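Long-range contacts in putative uncharacterized protein (Thermotoga maritima, PDB 3CNL), which binds and probably hydrolyses GTP as a circularly permuted GTPase, and is probably required for a late step in assembly of the 50S ribosomal subunit: residues A[27-32]-A[51-56]; A[100-105]-A[146-151]; A[163-168]-A[182-187]. All blocks are in the same frame, centred on the assembly; numbering follows the deposited sequence.

Contact 1: A[27-32]-A[51-56]; sequences EVRDAR and ILLNKV. With GNP (phosphoaminophosphonic acid-guanylate ester), chain B.
I51 CG2 lies over one face of the R29 guanidinium, offset toward the rim, 3.7 Å from R29 NE, and I51 CD1 lies over the face near R29 NH2. E27 runs side by side with I51, its CG anti to the backbone N (chi1 -172°), and OE2 takes a salt-bridging hydrogen bond from R29 NH2 at 2.8 Å, the nitrogen standing above the carboxylate plane. Its other oxygen is bound by the A39 amide. This part is tight, with helix 61-73 packing on R29 and L53. Four backbone bonds tie the parallel strands along their length: L52 N to E27 O, R29 N to L52 O, N54 N to R29 O (2.8 Å) and A31 N to N54 O. On the other face V28 CG1 lies beside N54, whose ND2 donates to T110 O.

At the C-terminal ends of the strands, toward the nucleotide, the contact is polar and bridged by a water. D30 crosses K55 at about a right angle, but OD2 and NZ stay 4.3 Å apart, joined by a water 2.7 Å from each. R32 grips D30 side-on through NE and NH2, and D30 OD1 also accepts from R32 N in an Asx turn. The aliphatic chain of K55 packs against the guanine, K55 CG 3.4 Å from GNP C6, and NZ donates to GNP O4' and to N109 O. N54, K55 and D57 form the NKxD guanine-recognition motif of GTPases, beginning at the C-terminal end of strand 48-54.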
loop_
_atom_site.group_PDB
_atom_site.type_symbol
_atom_site.label_atom_id
_atom_site.label_comp_id
_atom_site.label_asym_id
_atom_site.label_seq_id
_atom_site.Cartn_x
_atom_site.Cartn_y
_atom_site.Cartn_z
ATOM N N GLU A 27 -2.161 9.742 -4.831
ATOM C CA GLU A 27 -2.657 8.657 -4.001
ATOM C C GLU A 27 -1.726 7.450 -4.167
ATOM O O GLU A 27 -1.668 6.815 -5.228
ATOM C CB GLU A 27 -4.100 8.352 -4.395
ATOM C CG GLU A 27 -4.828 7.370 -3.512
ATOM C CD GLU A 27 -6.184 7.002 -4.096
ATOM O OE1 GLU A 27 -7.055 6.571 -3.337
ATOM O OE2 GLU A 27 -6.379 7.122 -5.331
ATOM N N VAL A 28 -0.979 7.164 -3.110
ATOM C CA VAL A 28 -0.015 6.069 -3.119
ATOM C C VAL A 28 -0.692 4.766 -2.641
ATOM O O VAL A 28 -0.988 4.589 -1.443
ATOM C CB VAL A 28 1.258 6.418 -2.320
ATOM C CG1 VAL A 28 2.293 5.244 -2.352
ATOM C CG2 VAL A 28 1.893 7.720 -2.837
ATOM N N ARG A 29 -0.925 3.874 -3.606
ATOM C CA ARG A 29 -1.563 2.587 -3.378
ATOM C C ARG A 29 -0.522 1.501 -3.581
ATOM O O ARG A 29 0.507 1.756 -4.191
ATOM C CB ARG A 29 -2.690 2.383 -4.388
ATOM C CG ARG A 29 -3.781 3.487 -4.398
ATOM C CD ARG A 29 -4.999 2.981 -5.131
ATOM N NE ARG A 29 -5.960 4.044 -5.354
ATOM C CZ ARG A 29 -7.152 3.891 -5.914
ATOM N NH1 ARG A 29 -7.565 2.691 -6.316
ATOM N NH2 ARG A 29 -7.942 4.948 -6.061
ATOM N N ASP A 30 -0.791 0.307 -3.066
ATOM C CA ASP A 30 0.032 -0.879 -3.325
ATOM C C ASP A 30 -0.588 -1.524 -4.573
ATOM O O ASP A 30 -1.793 -1.746 -4.615
ATOM C CB ASP A 30 0.008 -1.820 -2.095
ATOM C CG ASP A 30 1.030 -2.957 -2.184
ATOM O OD1 ASP A 30 1.075 -3.628 -3.223
ATOM O OD2 ASP A 30 1.777 -3.209 -1.205
ATOM N N ALA A 31 0.225 -1.779 -5.602
ATOM C CA ALA A 31 -0.234 -2.418 -6.845
ATOM C C ALA A 31 -0.756 -3.830 -6.629
ATOM O O ALA A 31 -1.502 -4.367 -7.457
ATOM C CB ALA A 31 0.919 -2.458 -7.869
ATOM N N ARG A 32 -0.363 -4.459 -5.528
ATOM C CA ARG A 32 -0.835 -5.836 -5.248
ATOM C C ARG A 32 -2.285 -5.864 -4.751
ATOM O O ARG A 32 -2.984 -6.904 -4.801
ATOM C CB ARG A 32 0.087 -6.503 -4.236
ATOM C CG ARG A 32 1.522 -6.630 -4.704
ATOM C CD ARG A 32 2.472 -7.115 -3.597
ATOM N NE ARG A 32 2.541 -6.156 -2.473
ATOM C CZ ARG A 32 3.096 -6.425 -1.288
ATOM N NH1 ARG A 32 3.631 -7.626 -1.066
ATOM N NH2 ARG A 32 3.125 -5.506 -0.314
ATOM N N ILE A 51 -3.456 8.404 -9.406
ATOM C CA ILE A 51 -3.372 7.102 -8.720
ATOM C C ILE A 51 -2.015 6.493 -9.032
ATOM O O ILE A 51 -1.699 6.247 -10.192
ATOM C CB ILE A 51 -4.499 6.145 -9.144
ATOM C CG1 ILE A 51 -5.852 6.716 -8.721
ATOM C CG2 ILE A 51 -4.250 4.698 -8.570
ATOM C CD1 ILE A 51 -7.070 6.058 -9.377
ATOM N N LEU A 52 -1.203 6.304 -8.000
ATOM C CA LEU A 52 0.108 5.737 -8.164
ATOM C C LEU A 52 0.084 4.299 -7.637
ATOM O O LEU A 52 -0.232 4.058 -6.469
ATOM C CB LEU A 52 1.128 6.607 -7.422
ATOM C CG LEU A 52 2.632 6.356 -7.502
ATOM C CD1 LEU A 52 3.373 7.585 -6.993
ATOM C CD2 LEU A 52 3.036 5.182 -6.664
ATOM N N LEU A 53 0.384 3.342 -8.514
ATOM C CA LEU A 53 0.386 1.936 -8.113
ATOM C C LEU A 53 1.804 1.576 -7.758
ATOM O O LEU A 53 2.618 1.322 -8.642
ATOM C CB LEU A 53 -0.151 1.041 -9.233
ATOM C CG LEU A 53 -1.595 1.326 -9.636
ATOM C CD1 LEU A 53 -2.040 0.321 -10.687
ATOM C CD2 LEU A 53 -2.580 1.354 -8.418
ATOM N N ASN A 54 2.114 1.586 -6.458
ATOM C CA ASN A 54 3.493 1.470 -6.016
ATOM C C ASN A 54 3.919 0.001 -5.811
ATOM O O ASN A 54 3.070 -0.879 -5.798
ATOM C CB ASN A 54 3.657 2.259 -4.717
ATOM C CG ASN A 54 5.067 2.632 -4.446
ATOM O OD1 ASN A 54 5.850 2.756 -5.361
ATOM N ND2 ASN A 54 5.408 2.828 -3.179
ATOM N N LYS A 55 5.219 -0.228 -5.629
ATOM C CA LYS A 55 5.794 -1.555 -5.315
ATOM C C LYS A 55 5.567 -2.597 -6.432
ATOM O O LYS A 55 5.424 -3.798 -6.140
ATOM C CB LYS A 55 5.288 -2.103 -3.955
ATOM C CG LYS A 55 5.496 -1.170 -2.733
ATOM C CD LYS A 55 5.157 -1.840 -1.405
ATOM C CE LYS A 55 5.289 -0.831 -0.260
ATOM N NZ LYS A 55 5.055 -1.473 1.067
ATOM N N VAL A 56 5.562 -2.159 -7.702
ATOM C CA VAL A 56 5.330 -3.094 -8.837
ATOM C C VAL A 56 6.399 -4.195 -8.908
ATOM O O VAL A 56 6.201 -5.286 -9.514
ATOM C CB VAL A 56 5.160 -2.370 -10.220
ATOM C CG1 VAL A 56 3.912 -1.478 -10.227
ATOM C CG2 VAL A 56 6.430 -1.601 -10.627
HETATM P PG GNP B . 3.616 4.854 6.774
HETATM O O1G GNP B . 2.637 5.928 6.356
HETATM O O2G GNP B . 2.920 3.634 7.348
HETATM O O3G GNP B . 4.656 5.485 7.692
HETATM N N3B GNP B . 4.563 4.243 5.661
HETATM P PB GNP B . 4.890 4.813 4.227
HETATM O O1B GNP B . 3.651 4.846 3.394
HETATM O O2B GNP B . 5.602 6.115 4.394
HETATM O O3A GNP B . 5.858 3.784 3.611
HETATM P PA GNP B . 7.417 3.728 3.630
HETATM O O1A GNP B . 7.980 4.553 2.549
HETATM O O2A GNP B . 7.971 3.939 4.977
HETATM O "O5'" GNP B . 7.707 2.259 3.202
HETATM C "C5'" GNP B . 7.178 1.129 3.912
HETATM C "C4'" GNP B . 8.023 -0.089 3.557
HETATM O "O4'" GNP B . 7.897 -0.431 2.146
HETATM C "C3'" GNP B . 9.520 0.043 3.778
HETATM O "O3'" GNP B . 10.018 -1.216 4.206
HETATM C "C2'" GNP B . 10.033 0.365 2.383
HETATM O "O2'" GNP B . 11.385 -0.009 2.254
HETATM C "C1'" GNP B . 9.149 -0.517 1.509
HETATM N N9 GNP B . 8.928 -0.019 0.154
HETATM C C8 GNP B . 8.570 1.267 -0.195
HETATM N N7 GNP B . 8.408 1.416 -1.489
HETATM C C5 GNP B . 8.692 0.138 -2.016
HETATM C C6 GNP B . 8.687 -0.347 -3.353
HETATM O O6 GNP B . 8.434 0.277 -4.399
HETATM N N1 GNP B . 9.017 -1.713 -3.428
HETATM C C2 GNP B . 9.318 -2.515 -2.339
HETATM N N2 GNP B . 9.619 -3.807 -2.586
HETATM N N3 GNP B . 9.316 -2.083 -1.090
HETATM C C4 GNP B . 9.004 -0.753 -1.006
HETATM O O HOH W 1 2.432 -1.985 1.128
#

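Contact 2: A[100-105]-A[146-151]; sequences ARVLIV and VKILDT
Water 2 is held by three backbone groups where strand 147-154 is interrupted: it accepts from I104 N and donates to L149 O at 2.7 Å and to T151 O. It thus stands between the chains just beyond L149 N to V102 O (3.0 Å), the last direct bond between the two segments; a backbone bond of I104 with G153 resumes the pairing. Before the water come V102 N to K147 O and the longer K147 N to A100 O.

V102 and I148 lie side by side and point the same way, CB of the valine 3.9 Å from CG1 of the isoleucine; the I104 side chain crosses that of I148 obliquely, I104 CG1 meeting I148 CG2. Helix 112-120 covers this face through I116 and L119. L103 CD1 meets L149 CD1 at 3.8 Å near the water.

Nearer the start of the strands, K147 puts its CD over one face of the R101 guanidinium, 3.8 Å from NH1. The lysine chain is extended to CE and turns at chi4 (66°), and NZ ends 4.2 Å from NH1. Two probably positive groups this close should repel; what contact they make is through the aliphatic K147 chain over the guanidinium face, with W139 offering R101 a cation-pi partner.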
loop_
_atom_site.group_PDB
_atom_site.type_symbol
_atom_site.label_atom_id
_atom_site.label_comp_id
_atom_site.label_asym_id
_atom_site.label_seq_id
_atom_site.Cartn_x
_atom_site.Cartn_y
_atom_site.Cartn_z
ATOM N N ALA A 100 1.236 23.180 -9.945
ATOM C CA ALA A 100 0.915 22.094 -9.005
ATOM C C ALA A 100 1.449 22.374 -7.609
ATOM O O ALA A 100 2.575 22.852 -7.430
ATOM C CB ALA A 100 1.439 20.730 -9.513
ATOM N N ARG A 101 0.599 22.100 -6.629
ATOM C CA ARG A 101 0.985 22.048 -5.229
ATOM C C ARG A 101 0.442 20.712 -4.754
ATOM O O ARG A 101 -0.752 20.487 -4.781
ATOM C CB ARG A 101 0.360 23.193 -4.453
ATOM C CG ARG A 101 0.701 24.543 -5.025
ATOM C CD ARG A 101 -0.322 25.577 -4.579
ATOM N NE ARG A 101 0.145 26.259 -3.382
ATOM C CZ ARG A 101 1.123 27.165 -3.379
ATOM N NH1 ARG A 101 1.758 27.515 -4.519
ATOM N NH2 ARG A 101 1.474 27.722 -2.233
ATOM N N VAL A 102 1.338 19.822 -4.355
ATOM C CA VAL A 102 1.001 18.411 -4.273
ATOM C C VAL A 102 0.980 17.890 -2.829
ATOM O O VAL A 102 1.875 18.188 -2.041
ATOM C CB VAL A 102 1.984 17.575 -5.161
ATOM C CG1 VAL A 102 1.649 16.090 -5.138
ATOM C CG2 VAL A 102 2.003 18.106 -6.616
ATOM N N LEU A 103 -0.057 17.122 -2.503
ATOM C CA LEU A 103 -0.070 16.294 -1.294
ATOM C C LEU A 103 0.085 14.831 -1.697
ATOM O O LEU A 103 -0.636 14.314 -2.558
ATOM C CB LEU A 103 -1.364 16.478 -0.484
ATOM C CG LEU A 103 -1.609 15.534 0.715
ATOM C CD1 LEU A 103 -0.693 15.820 1.908
ATOM C CD2 LEU A 103 -3.070 15.539 1.187
ATOM N N ILE A 104 1.048 14.172 -1.072
ATOM C CA ILE A 104 1.176 12.722 -1.158
ATOM C C ILE A 104 0.289 12.112 -0.061
ATOM O O ILE A 104 0.450 12.450 1.114
ATOM C CB ILE A 104 2.655 12.297 -0.915
ATOM C CG1 ILE A 104 3.606 12.970 -1.910
ATOM C CG2 ILE A 104 2.828 10.750 -0.951
ATOM C CD1 ILE A 104 3.223 12.808 -3.383
ATOM N N VAL A 105 -0.620 11.204 -0.424
ATOM C CA VAL A 105 -1.516 10.594 0.563
ATOM C C VAL A 105 -1.699 9.070 0.357
ATOM O O VAL A 105 -1.521 8.553 -0.748
ATOM C CB VAL A 105 -2.907 11.283 0.564
ATOM C CG1 VAL A 105 -3.719 10.870 -0.660
ATOM C CG2 VAL A 105 -3.673 10.915 1.815
ATOM N N VAL A 146 7.323 23.370 -9.229
ATOM C CA VAL A 146 6.220 22.667 -8.539
ATOM C C VAL A 146 6.506 22.373 -7.058
ATOM O O VAL A 146 7.629 21.994 -6.690
ATOM C CB VAL A 146 5.542 21.461 -9.320
ATOM C CG1 VAL A 146 6.073 21.252 -10.711
ATOM C CG2 VAL A 146 5.462 20.167 -8.464
ATOM N N LYS A 147 5.507 22.616 -6.214
ATOM C CA LYS A 147 5.672 22.483 -4.772
ATOM C C LYS A 147 5.095 21.156 -4.278
ATOM O O LYS A 147 3.968 20.803 -4.632
ATOM C CB LYS A 147 4.960 23.637 -4.064
ATOM C CG LYS A 147 5.762 24.922 -4.018
ATOM C CD LYS A 147 4.992 25.999 -3.306
ATOM C CE LYS A 147 5.787 27.283 -3.252
ATOM N NZ LYS A 147 5.987 27.843 -4.623
ATOM N N ILE A 148 5.872 20.424 -3.474
ATOM C CA ILE A 148 5.376 19.189 -2.833
ATOM C C ILE A 148 5.509 19.249 -1.297
ATOM O O ILE A 148 6.592 19.546 -0.795
ATOM C CB ILE A 148 6.040 17.918 -3.462
ATOM C CG1 ILE A 148 5.821 17.930 -4.990
ATOM C CG2 ILE A 148 5.436 16.617 -2.859
ATOM C CD1 ILE A 148 6.812 17.107 -5.799
ATOM N N LEU A 149 4.405 19.032 -0.567
ATOM C CA LEU A 149 4.438 18.932 0.907
ATOM C C LEU A 149 5.389 17.838 1.358
ATOM O O LEU A 149 5.317 16.719 0.855
ATOM C CB LEU A 149 3.046 18.664 1.483
ATOM C CG LEU A 149 2.052 19.826 1.480
ATOM C CD1 LEU A 149 0.669 19.371 1.870
ATOM C CD2 LEU A 149 2.521 20.945 2.414
ATOM N N ASP A 150 6.270 18.150 2.306
ATOM C CA ASP A 150 7.319 17.207 2.674
ATOM C C ASP A 150 6.848 16.103 3.631
ATOM O O ASP A 150 7.640 15.224 3.994
ATOM C CB ASP A 150 8.581 17.922 3.219
ATOM C CG ASP A 150 8.366 18.555 4.581
ATOM O OD1 ASP A 150 7.209 18.658 5.063
ATOM O OD2 ASP A 150 9.369 18.982 5.184
ATOM N N THR A 151 5.582 16.169 4.049
ATOM C CA THR A 151 4.971 15.116 4.872
ATOM C C THR A 151 3.700 14.556 4.232
ATOM O O THR A 151 2.829 15.319 3.788
ATOM C CB THR A 151 4.684 15.570 6.335
ATOM O OG1 THR A 151 3.489 16.366 6.393
ATOM C CG2 THR A 151 5.826 16.375 6.877
HETATM O O HOH W 2 3.077 15.265 0.808
#

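Contact 3: A[163-168]-A[182-187]; sequences DLAAKL and QRIFER
D163 and R187 meet obliquely across two helices, their carboxylate and guanidinium planes 44° apart. Contact is through one oxygen: OD1 comes to the edge of the guanidinium, near its plane, and takes a bent hydrogen bond from NH2 (144° at the hydrogen), part of a salt bridge. The modelled separation of OD1 and NH2, 2.5 Å, is very short and doubtful in detail. The arginine gets there by folding: the bend at chi2 brings R187 CD to 3.5 Å from D163 OD1, and a further bend at chi3 turns NE. D163 OD2 faces its own helix, where K167 NZ, one turn on, donates to its syn lone pair at 2.7 Å.

Beneath the charges the helices cross at -62° with their axes 8.3 Å apart. Small side chains allow this closeness. A166 points its CB at the neighbouring backbone, 3.7 Å from I184 O, and the same methyl lies against R187 CB at 3.7 Å. I184 turns its CG2 to A165 CB, 3.8 Å away, while CD1 touches that methyl too; I179 and E162 also touch the isoleucine. Further along helix 182-196, A188 and I191 continue the packing on A166.

The bridge is one link in a longer network, since R187 NH1 also pairs with E190 of its own helix. With the carboxylate oxygens of D163 each facing a different cationic group, the aspartate is probably kept ionised, and the charged chain K167-D163-R187-E190 ties the two helices together at a partly exposed margin of the alanine-isoleucine packing.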
loop_
_atom_site.group_PDB
_atom_site.type_symbol
_atom_site.label_atom_id
_atom_site.label_comp_id
_atom_site.label_asym_id
_atom_site.label_seq_id
_atom_site.Cartn_x
_atom_site.Cartn_y
_atom_site.Cartn_z
ATOM N N ASP A 163 -12.514 -9.473 4.269
ATOM C CA ASP A 163 -11.677 -9.451 3.083
ATOM C C ASP A 163 -10.777 -8.189 3.029
ATOM O O ASP A 163 -9.589 -8.268 2.718
ATOM C CB ASP A 163 -12.553 -9.549 1.845
ATOM C CG ASP A 163 -11.745 -9.641 0.583
ATOM O OD1 ASP A 163 -11.086 -10.678 0.361
ATOM O OD2 ASP A 163 -11.770 -8.680 -0.193
ATOM N N LEU A 164 -11.345 -7.033 3.357
ATOM C CA LEU A 164 -10.558 -5.783 3.392
ATOM C C LEU A 164 -9.450 -5.823 4.455
ATOM O O LEU A 164 -8.307 -5.468 4.180
ATOM C CB LEU A 164 -11.475 -4.562 3.573
ATOM C CG LEU A 164 -10.763 -3.205 3.691
ATOM C CD1 LEU A 164 -9.998 -2.861 2.419
ATOM C CD2 LEU A 164 -11.735 -2.067 4.106
ATOM N N ALA A 165 -9.773 -6.296 5.655
ATOM C CA ALA A 165 -8.760 -6.457 6.703
ATOM C C ALA A 165 -7.652 -7.424 6.263
ATOM O O ALA A 165 -6.468 -7.146 6.460
ATOM C CB ALA A 165 -9.412 -6.929 8.012
ATOM N N ALA A 166 -8.039 -8.545 5.655
ATOM C CA ALA A 166 -7.094 -9.560 5.219
ATOM C C ALA A 166 -6.110 -8.972 4.193
ATOM O O ALA A 166 -4.914 -9.168 4.309
ATOM C CB ALA A 166 -7.842 -10.732 4.626
ATOM N N LYS A 167 -6.630 -8.213 3.234
ATOM C CA LYS A 167 -5.815 -7.589 2.172
ATOM C C LYS A 167 -4.880 -6.491 2.698
ATOM O O LYS A 167 -3.695 -6.406 2.308
ATOM C CB LYS A 167 -6.730 -7.084 1.052
ATOM C CG LYS A 167 -7.190 -8.201 0.122
ATOM C CD LYS A 167 -8.456 -7.840 -0.615
ATOM C CE LYS A 167 -8.758 -8.922 -1.655
ATOM N NZ LYS A 167 -10.103 -8.715 -2.274
ATOM N N LEU A 168 -5.401 -5.662 3.592
ATOM C CA LEU A 168 -4.564 -4.684 4.295
ATOM C C LEU A 168 -3.495 -5.333 5.173
ATOM O O LEU A 168 -2.404 -4.780 5.333
ATOM C CB LEU A 168 -5.406 -3.708 5.111
ATOM C CG LEU A 168 -6.334 -2.757 4.348
ATOM C CD1 LEU A 168 -7.215 -2.007 5.331
ATOM C CD2 LEU A 168 -5.477 -1.766 3.525
ATOM N N GLN A 182 -9.746 -14.571 14.136
ATOM C CA GLN A 182 -8.810 -15.509 13.489
ATOM C C GLN A 182 -9.179 -15.779 12.026
ATOM O O GLN A 182 -8.332 -16.192 11.225
ATOM C CB GLN A 182 -8.735 -16.827 14.274
ATOM C CG GLN A 182 -10.013 -17.669 14.249
ATOM C CD GLN A 182 -9.857 -18.996 14.964
ATOM O OE1 GLN A 182 -9.877 -20.037 14.321
ATOM N NE2 GLN A 182 -9.687 -18.969 16.298
ATOM N N ARG A 183 -10.451 -15.554 11.701
ATOM C CA ARG A 183 -10.967 -15.700 10.337
ATOM C C ARG A 183 -10.341 -14.696 9.364
ATOM O O ARG A 183 -10.262 -14.954 8.168
ATOM C CB ARG A 183 -12.493 -15.597 10.326
ATOM C CG ARG A 183 -13.160 -16.806 10.992
ATOM C CD ARG A 183 -14.662 -16.660 11.075
ATOM N NE ARG A 183 -15.008 -15.598 12.015
ATOM C CZ ARG A 183 -16.198 -15.447 12.581
ATOM N NH1 ARG A 183 -17.183 -16.300 12.326
ATOM N NH2 ARG A 183 -16.387 -14.442 13.410
ATOM N N ILE A 184 -9.870 -13.570 9.887
ATOM C CA ILE A 184 -9.125 -12.620 9.075
ATOM C C ILE A 184 -7.741 -13.159 8.697
ATOM O O ILE A 184 -7.317 -12.994 7.549
ATOM C CB ILE A 184 -9.037 -11.242 9.771
ATOM C CG1 ILE A 184 -10.426 -10.622 9.838
ATOM C CG2 ILE A 184 -8.025 -10.331 9.044
ATOM C CD1 ILE A 184 -10.532 -9.388 10.759
ATOM N N PHE A 185 -7.048 -13.815 9.641
ATOM C CA PHE A 185 -5.810 -14.528 9.309
ATOM C C PHE A 185 -6.034 -15.631 8.304
ATOM O O PHE A 185 -5.265 -15.770 7.367
ATOM C CB PHE A 185 -5.109 -15.121 10.540
ATOM C CG PHE A 185 -4.636 -14.101 11.528
ATOM C CD1 PHE A 185 -3.790 -13.065 11.137
ATOM C CD2 PHE A 185 -5.022 -14.190 12.867
ATOM C CE1 PHE A 185 -3.345 -12.127 12.057
ATOM C CE2 PHE A 185 -4.572 -13.259 13.819
ATOM C CZ PHE A 185 -3.744 -12.215 13.404
ATOM N N GLU A 186 -7.080 -16.423 8.506
ATOM C CA GLU A 186 -7.435 -17.477 7.559
ATOM C C GLU A 186 -7.738 -16.945 6.147
ATOM O O GLU A 186 -7.244 -17.508 5.153
ATOM C CB GLU A 186 -8.579 -18.315 8.113
ATOM C CG GLU A 186 -8.165 -19.063 9.376
ATOM C CD GLU A 186 -9.300 -19.777 10.076
ATOM O OE1 GLU A 186 -8.998 -20.721 10.830
ATOM O OE2 GLU A 186 -10.480 -19.392 9.926
ATOM N N ARG A 187 -8.526 -15.868 6.060
ATOM C CA ARG A 187 -8.837 -15.191 4.787
ATOM C C ARG A 187 -7.561 -14.741 4.074
ATOM O O ARG A 187 -7.385 -14.958 2.882
ATOM C CB ARG A 187 -9.662 -13.929 5.069
ATOM C CG ARG A 187 -10.805 -13.596 4.114
ATOM C CD ARG A 187 -10.488 -13.176 2.706
ATOM N NE ARG A 187 -10.694 -14.290 1.787
ATOM C CZ ARG A 187 -10.787 -14.227 0.459
ATOM N NH1 ARG A 187 -10.921 -15.355 -0.220
ATOM N NH2 ARG A 187 -10.744 -13.076 -0.203
#

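In the fold
The contacts follow one another along the chain, each closing before the next opens. Contacts 1 and 2, with centres about 17 Å apart, belong to one mixed sheet: strands 24-30 and 101-106 are neighbours, V28 N probably bonds to V105 O at 2.8 Å, and V28 and I104 pack together. The guanine-recognition residues of contact 1 come before the nucleotide-binding loop in the chain, which follows strand 101-106 of contact 2, the order expected of a circularly permuted GTPase. Strand 147-154 leads on to helix 162-170 and contact 3, a helical pair away from the nucleotide, with its centre about 20 Å from that of contact 1 and 33 Å from that of contact 2.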